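Phosphonate monoester hydrolase (Ruegeria pomeroyi, PDB 4UPK) belongs to the sulfatase family of the alkaline phosphatase clan of hydrolases, with a large mixed beta sheet flanked by helices at the core of its chain. Local coordinates at residues P60-L65 with E319-I324; A69-R74 with P371-A376; R73-V78 with A387-I392; R413-F418 with S425-Y430. All blocks are in the same frame, centred on the assembly; numbering follows the deposited sequence.

Interaction 1 of 4, residues P60-L65 with E319-I324; sequences PHLRAL and EVDTHI
The Asp321 carboxylate and the His61 imidazole meet at the ring's edge, where OD2 lies near the imidazole plane, 3.4 Å from CD2 of His61, with the two flat groups turned 29° apart. Thr322 approaches the same ring obliquely, its CA 4.0 Å from His61 CD2. The main grip on the carboxylate, however, comes from backbone amides. OD2 of Asp321 accepts from His61 N at 2.9 Å through its syn lone pair, while OD1 accepts from Leu62 N at 2.9 Å, also on the syn side but somewhat out of the carboxylate plane. Both bonds are nearly straight. With its CG anti to the backbone N (chi1 -168°), Asp321 sends the carboxylate into the first turn of helix 60-67, where successive amides point outward. The negative charge would be favoured there by the helix dipole. This is a helix-helix contact of an alpha/beta fold: the axes approach to 8.2 Å at 57°, and the two helices rest on adjacent strands of the central sheet, Leu62 and Leu65 on Val344, Val320 and Ile324 on Ile41. Carbons lie against the carboxylate oxygens: CG of Leu62 sits 3.3 Å from OD1 of Asp321, and CD of Pro60 lies beside OD2. Deeper toward the sheet, Leu62 and Ile324 cross at about a right angle, CD2 of Leu62 touching CD1 of Ile324 at 4.0 Å.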
# COMPACT_ATOMS: atom_id res chain seq x y z
N PRO A 60 -7.44 45.62 -15.74
CA PRO A 60 -7.74 45.48 -17.17
C PRO A 60 -7.60 44.11 -17.80
O PRO A 60 -8.39 43.81 -18.68
CB PRO A 60 -6.80 46.50 -17.82
CG PRO A 60 -5.69 46.65 -16.86
CD PRO A 60 -6.39 46.64 -15.54
N HIS A 61 -6.59 43.33 -17.40
CA HIS A 61 -6.35 42.01 -18.00
C HIS A 61 -7.38 40.98 -17.58
O HIS A 61 -7.87 40.24 -18.43
CB HIS A 61 -4.90 41.55 -17.81
CG HIS A 61 -3.93 42.42 -18.53
ND1 HIS A 61 -3.81 42.37 -19.90
CD2 HIS A 61 -3.07 43.33 -18.05
CE1 HIS A 61 -2.86 43.24 -20.21
NE2 HIS A 61 -2.39 43.85 -19.12
N LEU A 62 -7.78 41.01 -16.30
CA LEU A 62 -8.84 40.15 -15.75
C LEU A 62 -10.21 40.56 -16.33
O LEU A 62 -11.03 39.70 -16.63
CB LEU A 62 -8.85 40.21 -14.21
CG LEU A 62 -7.64 39.54 -13.51
CD1 LEU A 62 -7.50 40.03 -12.08
CD2 LEU A 62 -7.74 38.02 -13.54
N ARG A 63 -10.43 41.86 -16.52
CA ARG A 63 -11.68 42.38 -17.10
C ARG A 63 -11.74 42.14 -18.61
O ARG A 63 -12.82 41.92 -19.15
CB ARG A 63 -11.87 43.86 -16.75
CG ARG A 63 -12.35 44.06 -15.32
CD ARG A 63 -12.29 45.50 -14.83
NE ARG A 63 -12.44 45.56 -13.38
CZ ARG A 63 -11.99 46.55 -12.61
NH1 ARG A 63 -11.36 47.59 -13.15
NH2 ARG A 63 -12.16 46.51 -11.30
N ALA A 64 -10.56 42.11 -19.29
CA ALA A 64 -10.50 41.82 -20.72
C ALA A 64 -10.81 40.35 -20.93
O ALA A 64 -11.58 40.02 -21.84
CB ALA A 64 -9.12 42.17 -21.30
N LEU A 65 -10.27 39.46 -20.05
CA LEU A 65 -10.54 38.02 -20.11
C LEU A 65 -12.01 37.73 -19.87
O LEU A 65 -12.59 36.93 -20.60
CB LEU A 65 -9.65 37.22 -19.14
CG LEU A 65 -9.84 35.69 -19.14
CD1 LEU A 65 -9.25 35.04 -20.42
CD2 LEU A 65 -9.28 35.07 -17.88
N GLU A 319 -1.02 44.88 -9.59
CA GLU A 319 0.23 44.28 -10.00
C GLU A 319 0.04 42.80 -10.42
O GLU A 319 0.64 42.37 -11.39
CB GLU A 319 1.31 44.43 -8.92
CG GLU A 319 2.70 43.98 -9.40
CD GLU A 319 3.70 43.72 -8.28
OE1 GLU A 319 3.26 43.54 -7.13
OE2 GLU A 319 4.92 43.72 -8.56
N VAL A 320 -0.85 42.06 -9.75
CA VAL A 320 -1.18 40.67 -10.15
C VAL A 320 -1.80 40.71 -11.56
O VAL A 320 -1.41 39.92 -12.43
CB VAL A 320 -2.09 39.97 -9.10
CG1 VAL A 320 -2.85 38.79 -9.68
CG2 VAL A 320 -1.27 39.57 -7.87
N ASP A 321 -2.74 41.65 -11.77
CA ASP A 321 -3.38 41.88 -13.05
C ASP A 321 -2.38 42.10 -14.19
O ASP A 321 -2.52 41.44 -15.20
CB ASP A 321 -4.35 43.05 -12.98
CG ASP A 321 -5.23 43.10 -14.20
OD1 ASP A 321 -6.26 42.42 -14.21
OD2 ASP A 321 -4.82 43.75 -15.19
N THR A 322 -1.39 43.02 -14.04
CA THR A 322 -0.37 43.33 -15.07
C THR A 322 0.41 42.08 -15.47
O THR A 322 0.63 41.87 -16.66
CB THR A 322 0.61 44.43 -14.57
OG1 THR A 322 -0.11 45.57 -14.09
CG2 THR A 322 1.61 44.87 -15.64
N HIS A 323 0.81 41.25 -14.49
CA HIS A 323 1.53 40.01 -14.74
C HIS A 323 0.68 38.90 -15.38
O HIS A 323 1.23 38.13 -16.16
CB HIS A 323 2.32 39.55 -13.50
CG HIS A 323 3.48 40.45 -13.23
ND1 HIS A 323 4.63 40.37 -13.99
CD2 HIS A 323 3.60 41.48 -12.37
CE1 HIS A 323 5.42 41.34 -13.55
NE2 HIS A 323 4.85 42.03 -12.58
N ILE A 324 -0.64 38.86 -15.12
CA ILE A 324 -1.58 37.90 -15.74
C ILE A 324 -1.73 38.23 -17.24
O ILE A 324 -1.86 37.33 -18.05
CB ILE A 324 -2.94 37.78 -14.96
CG1 ILE A 324 -2.74 36.96 -13.67
CG2 ILE A 324 -4.10 37.16 -15.82
CD1 ILE A 324 -3.94 36.89 -12.72

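Interaction 2 of 4, residues A69-R74 with P371-A376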
# COMPACT_ATOMS: atom_id res chain seq x y z
N ALA A 69 -14.90 35.81 -22.21
CA ALA A 69 -15.20 34.53 -21.56
C ALA A 69 -16.48 34.53 -20.73
O ALA A 69 -17.34 35.40 -20.91
CB ALA A 69 -14.02 34.11 -20.68
N VAL A 70 -16.61 33.53 -19.83
CA VAL A 70 -17.75 33.35 -18.93
C VAL A 70 -17.38 33.74 -17.47
O VAL A 70 -16.42 33.20 -16.89
CB VAL A 70 -18.33 31.90 -19.05
CG1 VAL A 70 -19.60 31.75 -18.23
CG2 VAL A 70 -18.57 31.51 -20.51
N SER A 71 -18.15 34.68 -16.89
CA SER A 71 -17.99 35.18 -15.52
C SER A 71 -19.10 34.61 -14.64
O SER A 71 -20.27 34.64 -15.03
CB SER A 71 -18.05 36.70 -15.49
OG SER A 71 -17.02 37.26 -16.28
N PHE A 72 -18.73 34.12 -13.44
CA PHE A 72 -19.63 33.52 -12.46
C PHE A 72 -19.76 34.49 -11.29
O PHE A 72 -18.82 34.66 -10.51
CB PHE A 72 -19.12 32.12 -12.05
CG PHE A 72 -19.11 31.11 -13.19
CD1 PHE A 72 -18.08 31.09 -14.12
CD2 PHE A 72 -20.15 30.20 -13.33
CE1 PHE A 72 -18.07 30.16 -15.16
CE2 PHE A 72 -20.15 29.28 -14.39
CZ PHE A 72 -19.11 29.26 -15.30
N ARG A 73 -20.92 35.16 -11.20
CA ARG A 73 -21.22 36.20 -10.20
C ARG A 73 -21.65 35.77 -8.79
O ARG A 73 -21.61 36.60 -7.87
CB ARG A 73 -22.17 37.26 -10.78
CG ARG A 73 -21.58 37.99 -11.97
CD ARG A 73 -20.65 39.16 -11.62
NE ARG A 73 -19.79 39.52 -12.76
CZ ARG A 73 -20.16 40.32 -13.76
NH1 ARG A 73 -21.37 40.87 -13.77
NH2 ARG A 73 -19.33 40.56 -14.75
N ARG A 74 -22.09 34.49 -8.62
CA ARG A 74 -22.53 33.99 -7.32
C ARG A 74 -21.66 32.79 -6.91
O ARG A 74 -22.18 31.74 -6.52
CB ARG A 74 -24.04 33.64 -7.37
CG ARG A 74 -24.79 34.03 -6.10
CD ARG A 74 -26.29 34.05 -6.30
NE ARG A 74 -27.00 34.64 -5.15
CZ ARG A 74 -27.82 33.98 -4.34
NH1 ARG A 74 -28.07 32.68 -4.55
NH2 ARG A 74 -28.41 34.60 -3.33
N PRO A 371 -14.08 35.76 -7.28
CA PRO A 371 -14.28 35.86 -8.73
C PRO A 371 -14.00 34.53 -9.42
O PRO A 371 -13.22 33.72 -8.92
CB PRO A 371 -13.29 36.95 -9.15
CG PRO A 371 -12.18 36.86 -8.13
CD PRO A 371 -12.84 36.44 -6.85
N LEU A 372 -14.66 34.29 -10.57
CA LEU A 372 -14.50 33.10 -11.38
C LEU A 372 -14.71 33.42 -12.86
O LEU A 372 -15.78 33.87 -13.25
CB LEU A 372 -15.38 31.90 -10.92
CG LEU A 372 -15.29 30.62 -11.79
CD1 LEU A 372 -13.89 30.02 -11.80
CD2 LEU A 372 -16.26 29.59 -11.35
N ILE A 373 -13.66 33.19 -13.66
CA ILE A 373 -13.68 33.41 -15.10
C ILE A 373 -13.23 32.11 -15.72
O ILE A 373 -12.19 31.56 -15.34
CB ILE A 373 -12.81 34.62 -15.61
CG1 ILE A 373 -13.07 35.94 -14.82
CG2 ILE A 373 -13.01 34.83 -17.13
CD1 ILE A 373 -11.92 36.99 -14.89
N ILE A 374 -14.03 31.61 -16.66
CA ILE A 374 -13.69 30.40 -17.38
C ILE A 374 -13.76 30.66 -18.87
O ILE A 374 -14.81 31.06 -19.39
CB ILE A 374 -14.50 29.14 -16.93
CG1 ILE A 374 -14.30 28.84 -15.41
CG2 ILE A 374 -14.15 27.92 -17.82
CD1 ILE A 374 -15.14 27.64 -14.83
N ARG A 375 -12.64 30.43 -19.56
CA ARG A 375 -12.59 30.52 -21.00
C ARG A 375 -12.30 29.14 -21.55
O ARG A 375 -11.34 28.49 -21.13
CB ARG A 375 -11.55 31.52 -21.52
CG ARG A 375 -11.92 31.96 -22.93
CD ARG A 375 -10.84 32.74 -23.63
NE ARG A 375 -11.22 33.04 -25.02
CZ ARG A 375 -11.09 32.20 -26.04
NH1 ARG A 375 -10.61 30.98 -25.86
NH2 ARG A 375 -11.46 32.58 -27.26
N ALA A 376 -13.12 28.71 -22.48
CA ALA A 376 -12.96 27.43 -23.14
C ALA A 376 -13.22 27.65 -24.62
O ALA A 376 -14.11 28.44 -24.95
CB ALA A 376 -13.96 26.42 -22.57
O HOH W 1 -16.81 36.26 -11.28
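Val70 and Ile374 form an antiparallel hydrogen-bonded pair, Val70 N to Ile374 O 3.1 Å and Ile374 N to Val70 O 2.9 Å, on strands whose axes pass 4.8 Å apart at 156°. Phe72 N continues the pairing to Leu372 O at 3.0 Å, and where the strands part, water 1 donates to Phe72 O and accepts from Leu372 N. Ser71 and Ile373 make the intervening non-hydrogen-bonded pair. Strand 372-375 joins strands 70-76 and 340-346, antiparallel to both, in the mixed central sheet. On the face of Val70 and Ile374, two aliphatic chains approach the Phe72 ring obliquely from the same side. CD2 of Leu372 reaches CD1 of Phe72 at 3.6 Å, and CD1 of Ile374 comes to CE1 of Phe72 at 3.9 Å. Leu372 CG stands anti to the backbone N (chi1 177°), bringing it beside the ring. The other face carries Ile373, whose CG2 touches the CB of Ala69 at 3.8 Å. Ala69 CB also packs on CB of Arg375, whose extended chain ends in a salt bridge to Asp68. Leu415 and Phe418 pack against Leu372 and Phe72. Between the two strands, polar pairing is left to the backbone and one water, while buried side chains cohere through apolar contact.

Interaction 3 of 4, residues R73-V78 with A387-I392; sequences RRHYSV and APTESI
His75 and Thr389 carry the close-packed middle of this contact, a parallel pair in which the two side chains cross at about a right angle. OG1 of Thr389 lies at the edge of the imidazole, hydrogen-bonded to ND1 of His75 at 2.9 Å; its chi1 of 62°, between the backbone N and carbonyl carbon, puts the hydroxyl there. CE1 of the same ring comes within 3.2 Å of Glu390 O. Backbone bonds run alternately: Thr389 N to Arg74 O, then Tyr76 N to Thr389 O at 3.1 Å, then Ser391 N to Tyr76 O. Packing stays tight where the chains leave the sheet. Ser391 OG accepts from Val78 N at 3.1 Å, and CG2 of Val78 meets CG2 of Ile392 at 3.5 Å. The Arg74 end is looser and partly exposed. There the arginine lies side by side with Pro388, NH1 3.6 Å from the proline CG at the guanidinium edge, and water 2 bridges the two chains, accepting from Arg74 N and donating to Ala387 O while also bonded to Thr389 OG1. Glu390, its carboxylate held by Tyr94 and the Phe432 amide, leads to strand 431-436. Strand 70-76 turns a corner at Arg73 and Arg74 after running beside strand 384-386, and helix 82-91 covers Val78, Ser391 and Ile392 with Ser88 and Ile89.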
# COMPACT_ATOMS: atom_id res chain seq x y z
N ARG A 73 -20.92 35.16 -11.20
CA ARG A 73 -21.22 36.20 -10.20
C ARG A 73 -21.65 35.77 -8.79
O ARG A 73 -21.61 36.60 -7.87
CB ARG A 73 -22.17 37.26 -10.78
CG ARG A 73 -21.58 37.99 -11.97
CD ARG A 73 -20.65 39.16 -11.62
NE ARG A 73 -19.79 39.52 -12.76
CZ ARG A 73 -20.16 40.32 -13.76
NH1 ARG A 73 -21.37 40.87 -13.77
NH2 ARG A 73 -19.33 40.56 -14.75
N ARG A 74 -22.09 34.49 -8.62
CA ARG A 74 -22.53 33.99 -7.32
C ARG A 74 -21.66 32.79 -6.91
O ARG A 74 -22.18 31.74 -6.52
CB ARG A 74 -24.04 33.64 -7.37
CG ARG A 74 -24.79 34.03 -6.10
CD ARG A 74 -26.29 34.05 -6.30
NE ARG A 74 -27.00 34.64 -5.15
CZ ARG A 74 -27.82 33.98 -4.34
NH1 ARG A 74 -28.07 32.68 -4.55
NH2 ARG A 74 -28.41 34.60 -3.33
N HIS A 75 -20.33 32.97 -7.02
CA HIS A 75 -19.33 31.95 -6.73
C HIS A 75 -18.75 32.09 -5.32
O HIS A 75 -18.24 33.15 -4.95
CB HIS A 75 -18.22 31.96 -7.79
CG HIS A 75 -17.31 30.78 -7.71
ND1 HIS A 75 -17.71 29.52 -8.11
CD2 HIS A 75 -16.04 30.70 -7.25
CE1 HIS A 75 -16.68 28.72 -7.90
NE2 HIS A 75 -15.65 29.38 -7.38
N TYR A 76 -18.84 31.00 -4.54
CA TYR A 76 -18.42 31.00 -3.15
C TYR A 76 -17.49 29.87 -2.80
O TYR A 76 -17.67 28.75 -3.27
CB TYR A 76 -19.66 30.96 -2.22
CG TYR A 76 -20.52 32.20 -2.32
CD1 TYR A 76 -21.46 32.35 -3.34
CD2 TYR A 76 -20.39 33.24 -1.40
CE1 TYR A 76 -22.17 33.54 -3.50
CE2 TYR A 76 -21.14 34.42 -1.53
CZ TYR A 76 -22.03 34.56 -2.58
OH TYR A 76 -22.79 35.69 -2.73
N SER A 77 -16.49 30.17 -1.95
CA SER A 77 -15.59 29.16 -1.40
C SER A 77 -16.46 28.28 -0.45
O SER A 77 -17.31 28.83 0.24
CB SER A 77 -14.47 29.84 -0.62
OG SER A 77 -13.62 28.85 -0.07
N VAL A 78 -16.29 26.94 -0.47
CA VAL A 78 -17.08 26.04 0.39
C VAL A 78 -16.47 25.90 1.78
O VAL A 78 -17.07 25.30 2.68
CB VAL A 78 -17.44 24.67 -0.24
CG1 VAL A 78 -18.02 24.83 -1.63
CG2 VAL A 78 -16.23 23.72 -0.26
N ALA A 387 -26.39 31.97 -11.29
CA ALA A 387 -26.71 30.78 -10.49
C ALA A 387 -25.65 30.56 -9.39
O ALA A 387 -24.49 30.89 -9.63
CB ALA A 387 -26.77 29.56 -11.39
N PRO A 388 -26.00 30.01 -8.20
CA PRO A 388 -24.96 29.77 -7.18
C PRO A 388 -23.98 28.68 -7.61
O PRO A 388 -24.37 27.56 -7.96
CB PRO A 388 -25.76 29.32 -5.93
CG PRO A 388 -27.17 29.63 -6.23
CD PRO A 388 -27.32 29.55 -7.72
N THR A 389 -22.70 29.03 -7.63
CA THR A 389 -21.62 28.11 -7.97
C THR A 389 -20.71 28.01 -6.77
O THR A 389 -20.68 28.91 -5.92
CB THR A 389 -20.93 28.46 -9.32
OG1 THR A 389 -20.34 29.75 -9.26
CG2 THR A 389 -21.90 28.38 -10.53
N GLU A 390 -20.02 26.86 -6.65
CA GLU A 390 -19.15 26.56 -5.52
C GLU A 390 -17.75 26.21 -5.99
O GLU A 390 -17.57 25.75 -7.11
CB GLU A 390 -19.76 25.42 -4.70
CG GLU A 390 -20.99 25.85 -3.93
CD GLU A 390 -21.69 24.78 -3.14
OE1 GLU A 390 -21.29 23.60 -3.27
OE2 GLU A 390 -22.65 25.10 -2.39
N SER A 391 -16.76 26.42 -5.10
CA SER A 391 -15.34 26.18 -5.38
C SER A 391 -15.04 24.73 -5.79
O SER A 391 -14.09 24.47 -6.52
CB SER A 391 -14.49 26.62 -4.19
OG SER A 391 -14.85 25.89 -3.03
N ILE A 392 -15.89 23.79 -5.31
CA ILE A 392 -15.81 22.35 -5.57
C ILE A 392 -16.23 21.98 -7.00
O ILE A 392 -15.99 20.85 -7.42
CB ILE A 392 -16.60 21.56 -4.50
CG1 ILE A 392 -18.09 21.97 -4.47
CG2 ILE A 392 -15.92 21.71 -3.13
CD1 ILE A 392 -19.00 20.99 -3.78
O HOH W 2 -21.99 32.09 -9.96
O HOH W 3 -12.79 26.19 -1.35

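Interaction 4 of 4, residues R413-F418 with S425-Y430; sequences RSLRPF and SDWRQY
Trp427 receives the edge of Phe418 on one face of its indole, a T-shaped pair with planes at 81° and the Phe418 ring centre 4.7 Å from that of the six-membered indole ring. CE2 of Phe418 stands over that ring, 3.5 Å from CE2 of Trp427. Leu415 crosses the indole at about a right angle, its CD2 3.5 Å from CZ2 of Trp427. Arg413 runs past the tryptophan in the opposite direction: its CB touches CZ3 at 3.7 Å, and CE3 of Trp427 sits 4.0 Å above the centre of the guanidinium, whose plane is turned 50° from the indole. A bend at chi3 (61°) sets NE on this course, and the guanidinium grips Asp426 end-on. NH2 makes a salt bridge to OD1 of Asp426 at 2.9 Å, met from above the carboxylate plane, and NH1 donates to Asp426 O at 2.9 Å. Further out, the indole NE1 is bonded to Pro388 O, Asp393 takes the Arg413 amide and forms a salt bridge with Arg428, and Ser414 OG, also hydrogen-bonded to Asp400, accepts from Arg416 N in a capping bond. The contact ties the start of helix 416-419 to the loop leading into strand 431-436, Leu415 and Phe418 lying against Phe72. Two bonds to different atoms of Asp426 would restrict the guanidinium's rotation, joining an ionic grip to aromatic and aliphatic packing.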
# COMPACT_ATOMS: atom_id res chain seq x y z
N ARG A 413 -20.07 19.76 -9.13
CA ARG A 413 -20.66 19.46 -10.42
C ARG A 413 -20.03 20.34 -11.51
O ARG A 413 -19.76 21.52 -11.28
CB ARG A 413 -22.18 19.66 -10.38
CG ARG A 413 -22.91 18.63 -9.51
CD ARG A 413 -24.41 18.85 -9.49
NE ARG A 413 -25.03 18.75 -10.82
CZ ARG A 413 -26.30 19.03 -11.07
NH1 ARG A 413 -27.11 19.39 -10.09
NH2 ARG A 413 -26.77 18.95 -12.30
N SER A 414 -19.80 19.75 -12.68
CA SER A 414 -19.23 20.43 -13.84
C SER A 414 -20.01 21.70 -14.23
O SER A 414 -21.24 21.68 -14.31
CB SER A 414 -19.16 19.48 -15.03
OG SER A 414 -18.58 20.10 -16.17
N LEU A 415 -19.27 22.79 -14.47
CA LEU A 415 -19.81 24.08 -14.89
C LEU A 415 -19.90 24.18 -16.40
O LEU A 415 -20.30 25.22 -16.92
CB LEU A 415 -18.95 25.22 -14.34
CG LEU A 415 -18.90 25.39 -12.82
CD1 LEU A 415 -18.01 26.55 -12.46
CD2 LEU A 415 -20.28 25.57 -12.23
N ARG A 416 -19.52 23.10 -17.12
CA ARG A 416 -19.53 23.03 -18.58
C ARG A 416 -20.86 23.44 -19.23
O ARG A 416 -20.77 24.26 -20.15
CB ARG A 416 -19.01 21.68 -19.09
CG ARG A 416 -18.24 21.80 -20.39
CD ARG A 416 -17.71 20.47 -20.82
NE ARG A 416 -17.27 20.49 -22.20
CZ ARG A 416 -16.79 19.43 -22.85
NH1 ARG A 416 -16.67 18.27 -22.22
NH2 ARG A 416 -16.41 19.54 -24.11
N PRO A 417 -22.08 23.02 -18.78
CA PRO A 417 -23.33 23.51 -19.42
C PRO A 417 -23.45 25.05 -19.51
O PRO A 417 -23.90 25.56 -20.54
CB PRO A 417 -24.45 22.92 -18.55
CG PRO A 417 -23.84 21.71 -17.95
CD PRO A 417 -22.40 22.05 -17.70
N PHE A 418 -23.01 25.77 -18.46
CA PHE A 418 -22.97 27.23 -18.36
C PHE A 418 -22.08 27.93 -19.39
O PHE A 418 -22.33 29.09 -19.71
CB PHE A 418 -22.49 27.66 -16.95
CG PHE A 418 -23.40 27.25 -15.82
CD1 PHE A 418 -24.57 27.97 -15.55
CD2 PHE A 418 -23.08 26.18 -15.00
CE1 PHE A 418 -25.38 27.62 -14.47
CE2 PHE A 418 -23.89 25.83 -13.93
CZ PHE A 418 -25.05 26.55 -13.68
N SER A 425 -31.28 22.04 -15.28
CA SER A 425 -32.57 22.26 -14.59
C SER A 425 -32.56 21.84 -13.11
O SER A 425 -33.35 22.37 -12.32
CB SER A 425 -33.71 21.58 -15.33
OG SER A 425 -33.76 21.98 -16.69
N ASP A 426 -31.66 20.90 -12.73
CA ASP A 426 -31.53 20.40 -11.36
C ASP A 426 -30.31 21.04 -10.62
O ASP A 426 -29.79 20.46 -9.66
CB ASP A 426 -31.45 18.86 -11.38
CG ASP A 426 -30.24 18.28 -12.12
OD1 ASP A 426 -29.57 19.04 -12.88
OD2 ASP A 426 -29.98 17.06 -11.95
N TRP A 427 -29.89 22.24 -11.06
CA TRP A 427 -28.76 22.96 -10.47
C TRP A 427 -29.08 23.45 -9.07
O TRP A 427 -30.25 23.53 -8.68
CB TRP A 427 -28.30 24.13 -11.37
CG TRP A 427 -26.93 24.64 -11.03
CD1 TRP A 427 -26.62 25.79 -10.35
CD2 TRP A 427 -25.68 23.99 -11.30
NE1 TRP A 427 -25.26 25.86 -10.13
CE2 TRP A 427 -24.66 24.76 -10.71
CE3 TRP A 427 -25.32 22.80 -11.96
CZ2 TRP A 427 -23.30 24.40 -10.78
CZ3 TRP A 427 -23.99 22.43 -12.02
CH2 TRP A 427 -22.99 23.24 -11.45
N ARG A 428 -28.04 23.80 -8.33
CA ARG A 428 -28.04 24.37 -6.98
C ARG A 428 -29.01 25.53 -6.87
O ARG A 428 -29.08 26.34 -7.79
CB ARG A 428 -26.66 24.96 -6.78
CG ARG A 428 -26.06 24.61 -5.48
CD ARG A 428 -24.68 25.15 -5.46
NE ARG A 428 -23.74 24.05 -5.57
CZ ARG A 428 -22.91 23.86 -6.58
NH1 ARG A 428 -22.86 24.74 -7.58
NH2 ARG A 428 -22.08 22.83 -6.58
N GLN A 429 -29.72 25.65 -5.73
CA GLN A 429 -30.58 26.82 -5.47
C GLN A 429 -30.10 27.63 -4.25
O GLN A 429 -30.66 28.66 -3.89
CB GLN A 429 -32.06 26.43 -5.42
CG GLN A 429 -32.60 26.18 -6.83
CD GLN A 429 -34.08 25.94 -6.83
OE1 GLN A 429 -34.54 24.80 -6.80
NE2 GLN A 429 -34.85 27.02 -6.88
N TYR A 430 -29.01 27.15 -3.64
CA TYR A 430 -28.35 27.71 -2.48
C TYR A 430 -26.88 27.29 -2.53
O TYR A 430 -26.55 26.31 -3.19
CB TYR A 430 -29.00 27.19 -1.17
CG TYR A 430 -28.87 25.70 -0.96
CD1 TYR A 430 -27.73 25.15 -0.38
CD2 TYR A 430 -29.88 24.84 -1.38
CE1 TYR A 430 -27.59 23.77 -0.23
CE2 TYR A 430 -29.75 23.46 -1.22
CZ TYR A 430 -28.61 22.93 -0.65
OH TYR A 430 -28.49 21.56 -0.52

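How the interactions relate
Interactions 2 and 3 share Arg73 and Arg74 and use strand 70-76 in succession, first antiparallel to 372-375, then parallel to 388-390; their centres lie 11 Å apart, and Leu372 CD2 touches His75 ND1 at 3.6 Å. Interaction 1 adjoins interaction 2 through helix 60-67, which leads through a short loop into that strand, with Leu65 CD2 3.8 Å from Ile373 CG2. Interaction 4 packs against both sheet contacts: Leu415 CD1 meets Leu372 CD2 at 3.7 Å, and Leu415 CD2 meets Thr389 CG2 at 3.7 Å. Its centre is 10 Å from that of interaction 3, whereas interactions 1 and 4 are 27 Å apart between centres and do not touch.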